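Local structure of probable aminotransferase (5YKR) at residues Y43-L47 and H48-Q52; V235-E239 and G240-G244; W297-Q301 and A302-R306; R447-R450 and D451-E455. The protein is a probable pyridoxal-phosphate-dependent enzyme of the class-III aminotransferase family, found here as an assembly of two identical subunits. All coordinates share one frame; numbering follows the deposited sequence.

Interaction 1: Y43-L47 and H48-Q52; sequences YGAPL and HWMQQ
Leu47 and Met50 are joined by a backbone bond where the irregular chain of 43-47 winds into the 3-10 segment 48-52. Met50 N donates to Leu47 O at 2.9 Å, reaching the oxygen from above the carbonyl plane with a C=O...N angle of 129°. Behind this first i to i+3 bond come two more of the same spacing, from Gln51 N to His48 O and from Gln52 N to Trp49 O. Leu47 lays its CD1 methyl over one face of the Trp49 indole, 4.0 Å from the centroid of the five-membered ring, a CH-pi contact. In this class-III aminotransferase fold, the loop between helix 28-37 and strand 61-65 is buried in the dimer: His48 NE2 bonds to the carbonyl of His322 and Trp49 NE1 to that of Phe325, both of the second subunit. Met50, extended beyond CG, runs its thioether past the proline ring, SD to Pro46 CD 4.1 Å, while its CB rests on Ala45 CB at 3.8 Å. Tyr43 and His48 run alongside each other, with their CB atoms 3.7 Å apart. The Gln51 amide stands nearly perpendicular to the Tyr43 ring, planes 88° apart, and its OE1 comes within 3.5 Å of Tyr43 CD1. The amide's strongest polar partner is Phe314 of the second subunit, alongside an NE2 bond to Tyr34 OH of its own chain; Tyr43 OH bonds to Leu311 O of the second subunit.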
loop_
_atom_site.group_PDB
_atom_site.type_symbol
_atom_site.label_atom_id
_atom_site.label_comp_id
_atom_site.label_asym_id
_atom_site.label_seq_id
_atom_site.Cartn_x
_atom_site.Cartn_y
_atom_site.Cartn_z
ATOM N N TYR A 43 -13.215 -13.257 5.280
ATOM C CA TYR A 43 -13.180 -13.271 6.756
ATOM C C TYR A 43 -14.281 -12.363 7.369
ATOM O O TYR A 43 -14.135 -11.880 8.488
ATOM C CB TYR A 43 -11.753 -12.948 7.254
ATOM C CG TYR A 43 -10.839 -14.126 7.052
ATOM C CD1 TYR A 43 -10.891 -15.248 7.901
ATOM C CD2 TYR A 43 -10.005 -14.199 5.949
ATOM C CE1 TYR A 43 -10.094 -16.351 7.670
ATOM C CE2 TYR A 43 -9.208 -15.319 5.723
ATOM C CZ TYR A 43 -9.252 -16.380 6.580
ATOM O OH TYR A 43 -8.483 -17.480 6.329
ATOM N N GLY A 44 -15.400 -12.166 6.659
ATOM C CA GLY A 44 -16.573 -11.490 7.197
ATOM C C GLY A 44 -16.510 -9.984 7.335
ATOM O O GLY A 44 -17.395 -9.382 7.913
ATOM N N ALA A 45 -15.452 -9.414 6.794
ATOM C CA ALA A 45 -15.205 -7.990 6.779
ATOM C C ALA A 45 -14.130 -7.750 5.673
ATOM O O ALA A 45 -13.447 -8.687 5.303
ATOM C CB ALA A 45 -14.779 -7.458 8.158
ATOM N N PRO A 46 -13.930 -6.496 5.261
ATOM C CA PRO A 46 -12.966 -6.259 4.160
ATOM C C PRO A 46 -11.520 -6.669 4.495
ATOM O O PRO A 46 -10.756 -6.971 3.591
ATOM C CB PRO A 46 -13.104 -4.768 3.909
ATOM C CG PRO A 46 -14.497 -4.418 4.279
ATOM C CD PRO A 46 -14.824 -5.328 5.465
ATOM N N LEU A 47 -11.150 -6.572 5.782
ATOM C CA LEU A 47 -9.800 -6.866 6.294
ATOM C C LEU A 47 -9.946 -7.947 7.344
ATOM O O LEU A 47 -10.759 -7.793 8.274
ATOM C CB LEU A 47 -9.202 -5.583 6.893
ATOM C CG LEU A 47 -7.901 -5.782 7.717
ATOM C CD1 LEU A 47 -6.743 -6.317 6.904
ATOM C CD2 LEU A 47 -7.496 -4.455 8.400
ATOM N N HIS A 48 -9.138 -9.005 7.245
ATOM C CA HIS A 48 -9.297 -10.156 8.152
ATOM C C HIS A 48 -9.018 -9.773 9.619
ATOM O O HIS A 48 -9.586 -10.385 10.531
ATOM C CB HIS A 48 -8.479 -11.376 7.728
ATOM C CG HIS A 48 -7.009 -11.199 7.797
ATOM N ND1 HIS A 48 -6.292 -10.364 6.956
ATOM C CD2 HIS A 48 -6.095 -11.796 8.620
ATOM C CE1 HIS A 48 -5.007 -10.473 7.249
ATOM N NE2 HIS A 48 -4.853 -11.325 8.254
ATOM N N TRP A 49 -8.174 -8.752 9.833
ATOM C CA TRP A 49 -7.932 -8.281 11.202
ATOM C C TRP A 49 -9.207 -7.852 11.909
ATOM O O TRP A 49 -9.279 -7.926 13.167
ATOM C CB TRP A 49 -6.934 -7.139 11.261
ATOM C CG TRP A 49 -5.627 -7.321 10.578
ATOM C CD1 TRP A 49 -5.142 -8.411 9.944
ATOM C CD2 TRP A 49 -4.619 -6.333 10.510
ATOM N NE1 TRP A 49 -3.865 -8.159 9.475
ATOM C CE2 TRP A 49 -3.534 -6.874 9.798
ATOM C CE3 TRP A 49 -4.530 -5.000 10.969
ATOM C CZ2 TRP A 49 -2.376 -6.141 9.552
ATOM C CZ3 TRP A 49 -3.372 -4.309 10.761
ATOM C CH2 TRP A 49 -2.323 -4.861 10.062
ATOM N N MET A 50 -10.221 -7.449 11.144
ATOM C CA MET A 50 -11.436 -6.905 11.775
ATOM C C MET A 50 -12.236 -8.000 12.502
ATOM O O MET A 50 -13.051 -7.725 13.369
ATOM C CB MET A 50 -12.295 -6.203 10.724
ATOM C CG MET A 50 -11.664 -4.958 10.178
ATOM S SD MET A 50 -12.591 -4.283 8.800
ATOM C CE MET A 50 -11.709 -2.792 8.469
ATOM N N GLN A 51 -11.983 -9.258 12.147
ATOM C CA GLN A 51 -12.590 -10.395 12.846
ATOM C C GLN A 51 -12.062 -10.559 14.299
ATOM O O GLN A 51 -12.610 -11.314 15.089
ATOM C CB GLN A 51 -12.355 -11.669 12.013
ATOM C CG GLN A 51 -13.400 -12.695 12.048
ATOM C CD GLN A 51 -13.014 -13.887 11.174
ATOM O OE1 GLN A 51 -11.854 -14.333 11.149
ATOM N NE2 GLN A 51 -14.014 -14.439 10.511
ATOM N N GLN A 52 -11.006 -9.824 14.641
ATOM C CA GLN A 52 -10.285 -10.021 15.873
ATOM C C GLN A 52 -10.676 -9.052 16.975
ATOM O O GLN A 52 -10.092 -9.115 18.065
ATOM C CB GLN A 52 -8.738 -9.982 15.651
ATOM C CG GLN A 52 -8.358 -11.019 14.617
ATOM C CD GLN A 52 -6.897 -11.137 14.344
ATOM O OE1 GLN A 52 -6.076 -10.789 15.161
ATOM N NE2 GLN A 52 -6.577 -11.674 13.145
#

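Interaction 2: V235-E239 and G240-G244; sequences VPPAE and GFHAG
Pro237 and His242 meet across a type II beta turn that delivers the chain into helix 241-251. The turn runs from Ala238 to Phe241, with Glu239 and Gly240 at its corners; the positive phi of Gly240, 83°, is the mark of this class, and the same glycine serves as N-cap of the helix. Its closing bond joins Phe241 N to Ala238 O at 3.0 Å, the donor standing well above the carbonyl plane. Around this frame the side chains settle at different angles. The imidazole crosses the pyrrolidine ring obliquely, bringing His242 CD2 to 3.7 Å from Pro237 CB, with Pro237 CG only slightly farther off. The rotation of the imidazole is further fixed by NE2, which bonds to the carbonyl of Pro227. The CB of Phe241 points to the turn, but its ring swings off: with CG trans to the backbone N (chi1 176°), the ring passes Pro237 at 4.1 Å, measured from Phe241 CD2 to Pro237 CB, and goes on to meet the ring of Phe205. Its CB stays behind, 3.4 Å from Ala238 O. Proline thus packs obliquely against both rings, joining the loop that follows strand 220-225 to the first turn of the helix. Asn206 grips the loop twice, its OD1 accepting from Ala238 N and its ND2 donating to Pro236 O. A water completes the corner, donating to Ala238 O at 2.9 Å and accepting from His242 N at 3.0 Å.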
loop_
_atom_site.group_PDB
_atom_site.type_symbol
_atom_site.label_atom_id
_atom_site.label_comp_id
_atom_site.label_asym_id
_atom_site.label_seq_id
_atom_site.Cartn_x
_atom_site.Cartn_y
_atom_site.Cartn_z
ATOM N N VAL A 235 8.234 -1.679 25.146
ATOM C CA VAL A 235 9.593 -1.980 25.602
ATOM C C VAL A 235 10.429 -0.715 25.480
ATOM O O VAL A 235 10.853 -0.308 24.366
ATOM C CB VAL A 235 10.259 -3.137 24.817
ATOM C CG1 VAL A 235 11.597 -3.474 25.483
ATOM C CG2 VAL A 235 9.320 -4.345 24.708
ATOM N N PRO A 236 10.663 -0.043 26.605
ATOM C CA PRO A 236 11.501 1.139 26.515
ATOM C C PRO A 236 12.957 0.835 26.213
ATOM O O PRO A 236 13.468 -0.229 26.612
ATOM C CB PRO A 236 11.426 1.718 27.957
ATOM C CG PRO A 236 10.278 1.062 28.590
ATOM C CD PRO A 236 10.151 -0.274 27.959
ATOM N N PRO A 237 13.651 1.715 25.512
ATOM C CA PRO A 237 15.094 1.589 25.367
ATOM C C PRO A 237 15.779 1.817 26.727
ATOM O O PRO A 237 15.375 2.684 27.502
ATOM C CB PRO A 237 15.424 2.674 24.337
ATOM C CG PRO A 237 14.407 3.732 24.579
ATOM C CD PRO A 237 13.153 3.014 24.992
ATOM N N ALA A 238 16.773 0.985 27.018
ATOM C CA ALA A 238 17.552 1.105 28.215
ATOM C C ALA A 238 18.402 2.361 28.175
ATOM O O ALA A 238 18.694 2.913 27.114
ATOM C CB ALA A 238 18.469 -0.103 28.372
ATOM N N GLU A 239 18.813 2.813 29.357
ATOM C CA GLU A 239 19.781 3.901 29.438
ATOM C C GLU A 239 21.007 3.551 28.595
ATOM O O GLU A 239 21.599 2.456 28.731
ATOM C CB GLU A 239 20.163 4.138 30.906
ATOM C CG GLU A 239 21.143 5.253 31.093
ATOM C CD GLU A 239 20.579 6.603 30.726
ATOM O OE1 GLU A 239 19.338 6.799 30.785
ATOM O OE2 GLU A 239 21.406 7.479 30.398
ATOM N N GLY A 240 21.405 4.465 27.744
ATOM C CA GLY A 240 22.581 4.250 26.881
ATOM C C GLY A 240 22.332 3.463 25.598
ATOM O O GLY A 240 23.226 3.364 24.752
ATOM N N PHE A 241 21.138 2.888 25.432
ATOM C CA PHE A 241 20.926 1.984 24.266
ATOM C C PHE A 241 20.993 2.735 22.946
ATOM O O PHE A 241 21.710 2.354 22.017
ATOM C CB PHE A 241 19.621 1.209 24.374
ATOM C CG PHE A 241 19.344 0.356 23.171
ATOM C CD1 PHE A 241 20.100 -0.759 22.930
ATOM C CD2 PHE A 241 18.344 0.688 22.264
ATOM C CE1 PHE A 241 19.888 -1.538 21.798
ATOM C CE2 PHE A 241 18.122 -0.090 21.141
ATOM C CZ PHE A 241 18.903 -1.217 20.911
ATOM N N HIS A 242 20.255 3.842 22.863
ATOM C CA HIS A 242 20.303 4.616 21.611
ATOM C C HIS A 242 21.689 5.137 21.234
ATOM O O HIS A 242 22.052 5.125 20.075
ATOM C CB HIS A 242 19.228 5.722 21.586
ATOM C CG HIS A 242 17.917 5.211 21.109
ATOM N ND1 HIS A 242 17.766 4.670 19.836
ATOM C CD2 HIS A 242 16.745 4.996 21.763
ATOM C CE1 HIS A 242 16.531 4.199 19.720
ATOM N NE2 HIS A 242 15.891 4.383 20.865
ATOM N N ALA A 243 22.455 5.573 22.232
ATOM C CA ALA A 243 23.797 6.025 21.965
ATOM C C ALA A 243 24.651 4.882 21.424
ATOM O O ALA A 243 25.375 5.061 20.462
ATOM C CB ALA A 243 24.411 6.608 23.220
ATOM N N GLY A 244 24.500 3.694 21.999
ATOM C CA GLY A 244 25.239 2.510 21.543
ATOM C C GLY A 244 24.814 2.034 20.175
ATOM O O GLY A 244 25.615 1.667 19.337
HETATM O O HOH W 1 18.472 4.877 25.023
#

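Interaction 3: W297-Q301 and A302-R306; sequences WGCSQ and AQAER
Ser300 is the N-cap of helix 301-310 and takes the amide of Gln303, a worked example of a serine hydroxyl satisfying an N-H of the first helical turn. Ser300 OG accepts from Gln303 N at 3.1 Å, with the N-H pointing nearly straight at it (160°). The hydroxyl is brought there by a chi1 of 71°, which sets OG between the backbone N and the carbonyl carbon. The carbonyl of the same residue begins the regular helical pattern: Ser300 O takes the hydrogen of Ala304 N at 2.9 Å. One residue on, Gln301 O accepts from Glu305 N at 3.0 Å, again nearly straight. The side chains of that pair repeat the i to i+4 link more loosely, for Gln301 NE2 reaches Glu305 OE2 at 3.0 Å in a weak, bent bond, the amide and carboxylate planes turned 36° apart. Strand 295-299 enters the cap through Cys299, which faces the helix and sets SG 4.1 Å from Ala304 CB; Leu42 of the second subunit packs on both residues. The cap therefore joins an inner strand of the large mixed sheet to the helix that follows it, and Arg306, farther along that helix, forms a salt bridge with Asp253. Gln303, bent at chi2, shares a water with the capping hydroxyl: the water lies 2.6 Å from Ser300 OG and accepts from Gln303 NE2 at 3.2 Å.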
loop_
_atom_site.group_PDB
_atom_site.type_symbol
_atom_site.label_atom_id
_atom_site.label_comp_id
_atom_site.label_asym_id
_atom_site.label_seq_id
_atom_site.Cartn_x
_atom_site.Cartn_y
_atom_site.Cartn_z
ATOM N N TRP A 297 8.848 8.457 4.056
ATOM C CA TRP A 297 10.141 8.109 4.543
ATOM C C TRP A 297 11.130 9.158 4.151
ATOM O O TRP A 297 11.024 9.738 3.078
ATOM C CB TRP A 297 10.569 6.713 4.167
ATOM C CG TRP A 297 10.778 6.415 2.779
ATOM C CD1 TRP A 297 9.883 5.884 1.916
ATOM C CD2 TRP A 297 12.012 6.566 2.076
ATOM N NE1 TRP A 297 10.482 5.684 0.685
ATOM C CE2 TRP A 297 11.796 6.098 0.753
ATOM C CE3 TRP A 297 13.286 7.062 2.423
ATOM C CZ2 TRP A 297 12.791 6.118 -0.226
ATOM C CZ3 TRP A 297 14.274 7.061 1.451
ATOM C CH2 TRP A 297 14.037 6.571 0.181
ATOM N N GLY A 298 12.096 9.353 5.018
ATOM C CA GLY A 298 13.150 10.348 4.820
ATOM C C GLY A 298 14.526 9.793 5.058
ATOM O O GLY A 298 14.658 8.758 5.704
ATOM N N CYS A 299 15.533 10.459 4.470
ATOM C CA CYS A 299 16.912 10.035 4.681
ATOM C C CYS A 299 17.844 11.199 4.738
ATOM O O CYS A 299 17.546 12.315 4.261
ATOM C CB CYS A 299 17.343 9.055 3.615
ATOM S SG CYS A 299 17.525 9.715 1.935
ATOM N N SER A 300 18.990 10.927 5.340
ATOM C CA SER A 300 20.062 11.949 5.432
ATOM C C SER A 300 20.650 12.250 4.056
ATOM O O SER A 300 20.518 11.461 3.108
ATOM C CB SER A 300 21.172 11.471 6.346
ATOM O OG SER A 300 21.898 10.416 5.713
ATOM N N GLN A 301 21.320 13.387 3.936
ATOM C CA GLN A 301 22.034 13.683 2.699
ATOM C C GLN A 301 23.092 12.613 2.397
ATOM O O GLN A 301 23.282 12.268 1.232
ATOM C CB GLN A 301 22.685 15.070 2.748
ATOM C CG GLN A 301 23.473 15.395 1.465
ATOM C CD GLN A 301 23.896 16.804 1.316
ATOM O OE1 GLN A 301 23.153 17.715 1.526
ATOM N NE2 GLN A 301 25.079 16.959 0.787
ATOM N N ALA A 302 23.808 12.110 3.408
ATOM C CA ALA A 302 24.810 11.094 3.171
ATOM C C ALA A 302 24.213 9.837 2.558
ATOM O O ALA A 302 24.776 9.260 1.601
ATOM C CB ALA A 302 25.556 10.774 4.474
ATOM N N GLN A 303 23.031 9.446 3.028
ATOM C CA GLN A 303 22.376 8.275 2.437
ATOM C C GLN A 303 21.900 8.590 1.012
ATOM O O GLN A 303 22.009 7.748 0.106
ATOM C CB GLN A 303 21.208 7.782 3.302
ATOM C CG GLN A 303 21.560 7.282 4.681
ATOM C CD GLN A 303 22.619 6.214 4.691
ATOM O OE1 GLN A 303 22.522 5.224 3.955
ATOM N NE2 GLN A 303 23.609 6.375 5.574
ATOM N N ALA A 304 21.317 9.773 0.827
ATOM C CA ALA A 304 20.832 10.182 -0.495
ATOM C C ALA A 304 21.962 10.104 -1.528
ATOM O O ALA A 304 21.763 9.565 -2.626
ATOM C CB ALA A 304 20.222 11.584 -0.439
ATOM N N GLU A 305 23.167 10.580 -1.190
ATOM C CA GLU A 305 24.246 10.541 -2.150
ATOM C C GLU A 305 24.649 9.113 -2.507
ATOM O O GLU A 305 25.008 8.826 -3.666
ATOM C CB GLU A 305 25.454 11.376 -1.687
ATOM C CG GLU A 305 25.130 12.860 -1.694
ATOM C CD GLU A 305 26.238 13.745 -1.287
ATOM O OE1 GLU A 305 27.361 13.203 -1.093
ATOM O OE2 GLU A 305 26.039 14.984 -1.251
ATOM N N ARG A 306 24.577 8.202 -1.548
ATOM C CA ARG A 306 24.875 6.791 -1.825
ATOM C C ARG A 306 23.799 6.154 -2.690
ATOM O O ARG A 306 24.098 5.427 -3.624
ATOM C CB ARG A 306 25.063 6.039 -0.547
ATOM C CG ARG A 306 26.396 6.575 0.019
ATOM C CD ARG A 306 26.796 6.008 1.277
ATOM N NE ARG A 306 27.307 4.685 1.144
ATOM C CZ ARG A 306 27.847 4.055 2.158
ATOM N NH1 ARG A 306 27.887 4.648 3.329
ATOM N NH2 ARG A 306 28.320 2.840 2.010
HETATM O O HOH W 2 23.547 9.101 7.309
#

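Interaction 4: R447-R450 and D451-E455; sequences RLLR and DCLGE
Arg450 and Gly454 lie one turn apart on helix 439-456, joined first by the backbone bond from Gly454 N to Arg450 O at 2.9 Å. From there the arginine side chain can be followed outward. Its CB sits beside the next amide of the helix, Asp451 N, as covalent geometry dictates, and makes no contact of its own there. CG, trans to the backbone N with chi1 176°, stays beside the same amide. A bend at chi2 (61°) then turns the chain along the helix instead of straight out from it. At the tip NH1 reaches the glycine, 3.6 Å from Gly454 CA, where no side chain stands between guanidinium and backbone. NE finds a hydrogen-bond partner beyond this turn, and NH2 forms a salt bridge with Glu372 at the end of helix 349-372. Towards that same helix, Leu449 and Leu453 run in parallel, their CD1 methyls 3.9 Å apart; Val366 packs on the first and Thr369 on the second. Cys452 turns to other neighbours, touching Leu413 and Tyr416 of helix 407-418. On the exposed side the Asp451 carboxylate lies back over the preceding turn, but its OD1 stays 5.6 Å from Arg450 NH1. The chemistry therefore divides by direction: successive i to i+4 bonds and leucine packing hold the turn together, whereas the arginine spends its charge on a partner in another helix, and Asp451 probably exerts only a modest electrostatic pull on it.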
loop_
_atom_site.group_PDB
_atom_site.type_symbol
_atom_site.label_atom_id
_atom_site.label_comp_id
_atom_site.label_asym_id
_atom_site.label_seq_id
_atom_site.Cartn_x
_atom_site.Cartn_y
_atom_site.Cartn_z
ATOM N N ARG A 447 -12.862 4.052 35.268
ATOM C CA ARG A 447 -13.904 3.401 36.063
ATOM C C ARG A 447 -14.235 2.010 35.546
ATOM O O ARG A 447 -14.348 1.045 36.321
ATOM C CB ARG A 447 -15.200 4.243 36.130
ATOM C CG ARG A 447 -15.044 5.579 36.814
ATOM C CD ARG A 447 -16.366 6.201 37.052
ATOM N NE ARG A 447 -17.169 6.398 35.859
ATOM C CZ ARG A 447 -17.192 7.520 35.142
ATOM N NH1 ARG A 447 -16.437 8.570 35.477
ATOM N NH2 ARG A 447 -18.005 7.608 34.107
ATOM N N LEU A 448 -14.399 1.880 34.230
ATOM C CA LEU A 448 -14.768 0.591 33.659
ATOM C C LEU A 448 -13.671 -0.472 33.832
ATOM O O LEU A 448 -13.971 -1.629 34.101
ATOM C CB LEU A 448 -15.097 0.745 32.169
ATOM C CG LEU A 448 -16.345 1.568 31.897
ATOM C CD1 LEU A 448 -16.569 1.614 30.402
ATOM C CD2 LEU A 448 -17.586 1.011 32.579
ATOM N N LEU A 449 -12.422 -0.066 33.659
ATOM C CA LEU A 449 -11.307 -0.992 33.854
ATOM C C LEU A 449 -11.263 -1.467 35.309
ATOM O O LEU A 449 -11.056 -2.679 35.586
ATOM C CB LEU A 449 -9.982 -0.384 33.416
ATOM C CG LEU A 449 -8.740 -1.264 33.621
ATOM C CD1 LEU A 449 -8.809 -2.551 32.797
ATOM C CD2 LEU A 449 -7.510 -0.472 33.234
ATOM N N ARG A 450 -11.431 -0.521 36.236
ATOM C CA ARG A 450 -11.444 -0.856 37.649
ATOM C C ARG A 450 -12.585 -1.778 38.001
ATOM O O ARG A 450 -12.381 -2.754 38.757
ATOM C CB ARG A 450 -11.519 0.417 38.467
ATOM C CG ARG A 450 -11.642 0.185 39.982
ATOM C CD ARG A 450 -10.451 -0.560 40.574
ATOM N NE ARG A 450 -10.657 -0.807 42.005
ATOM C CZ ARG A 450 -11.463 -1.737 42.522
ATOM N NH1 ARG A 450 -12.195 -2.558 41.771
ATOM N NH2 ARG A 450 -11.559 -1.841 43.838
ATOM N N ASP A 451 -13.772 -1.518 37.440
ATOM C CA ASP A 451 -14.914 -2.386 37.634
ATOM C C ASP A 451 -14.644 -3.807 37.120
ATOM O O ASP A 451 -14.983 -4.784 37.791
ATOM C CB ASP A 451 -16.183 -1.856 36.980
ATOM C CG ASP A 451 -16.748 -0.614 37.645
ATOM O OD1 ASP A 451 -16.290 -0.212 38.751
ATOM O OD2 ASP A 451 -17.665 -0.033 37.026
ATOM N N CYS A 452 -14.096 -3.899 35.913
ATOM C CA CYS A 452 -13.845 -5.201 35.305
ATOM C C CYS A 452 -12.874 -6.027 36.157
ATOM O O CYS A 452 -13.139 -7.201 36.465
ATOM C CB CYS A 452 -13.285 -5.026 33.891
ATOM S SG CYS A 452 -13.062 -6.566 33.007
ATOM N N LEU A 453 -11.755 -5.415 36.509
ATOM C CA LEU A 453 -10.746 -6.094 37.300
ATOM C C LEU A 453 -11.266 -6.451 38.680
ATOM O O LEU A 453 -10.948 -7.547 39.180
ATOM C CB LEU A 453 -9.458 -5.297 37.389
ATOM C CG LEU A 453 -8.719 -5.135 36.071
ATOM C CD1 LEU A 453 -7.615 -4.098 36.169
ATOM C CD2 LEU A 453 -8.147 -6.461 35.648
ATOM N N GLY A 454 -12.099 -5.596 39.266
ATOM C CA GLY A 454 -12.672 -5.910 40.554
ATOM C C GLY A 454 -13.607 -7.112 40.487
ATOM O O GLY A 454 -13.595 -7.961 41.393
ATOM N N GLU A 455 -14.391 -7.215 39.397
ATOM C CA GLU A 455 -15.283 -8.366 39.221
ATOM C C GLU A 455 -14.483 -9.649 39.109
ATOM O O GLU A 455 -14.870 -10.672 39.657
ATOM C CB GLU A 455 -16.220 -8.223 38.018
ATOM C CG GLU A 455 -17.406 -7.308 38.233
ATOM C CD GLU A 455 -18.437 -7.412 37.115
ATOM O OE1 GLU A 455 -18.792 -8.561 36.734
ATOM O OE2 GLU A 455 -18.876 -6.339 36.589
#

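How the interactions relate
The four contacts follow one another along the chain, and none touches another within the subunit. Interactions 1 and 3 have centres about 38 Å apart, on opposite sides of the chain's centre, yet the dimer brings their surroundings together: Tyr43 packs on Ile307 of the second subunit, and Leu42 of the second subunit packs on Cys299 and Ala304. Interaction 3 is linked to the cofactor through the sheet: strand 295-299 pairs with strand 281-284, which ends just before Lys286, the lysine carrying pyridoxal phosphate. Interactions 2 and 3 both begin helices, with centres about 24 Å apart. Interactions 3 and 4 are the farthest apart, their centres separated by about 50 Å.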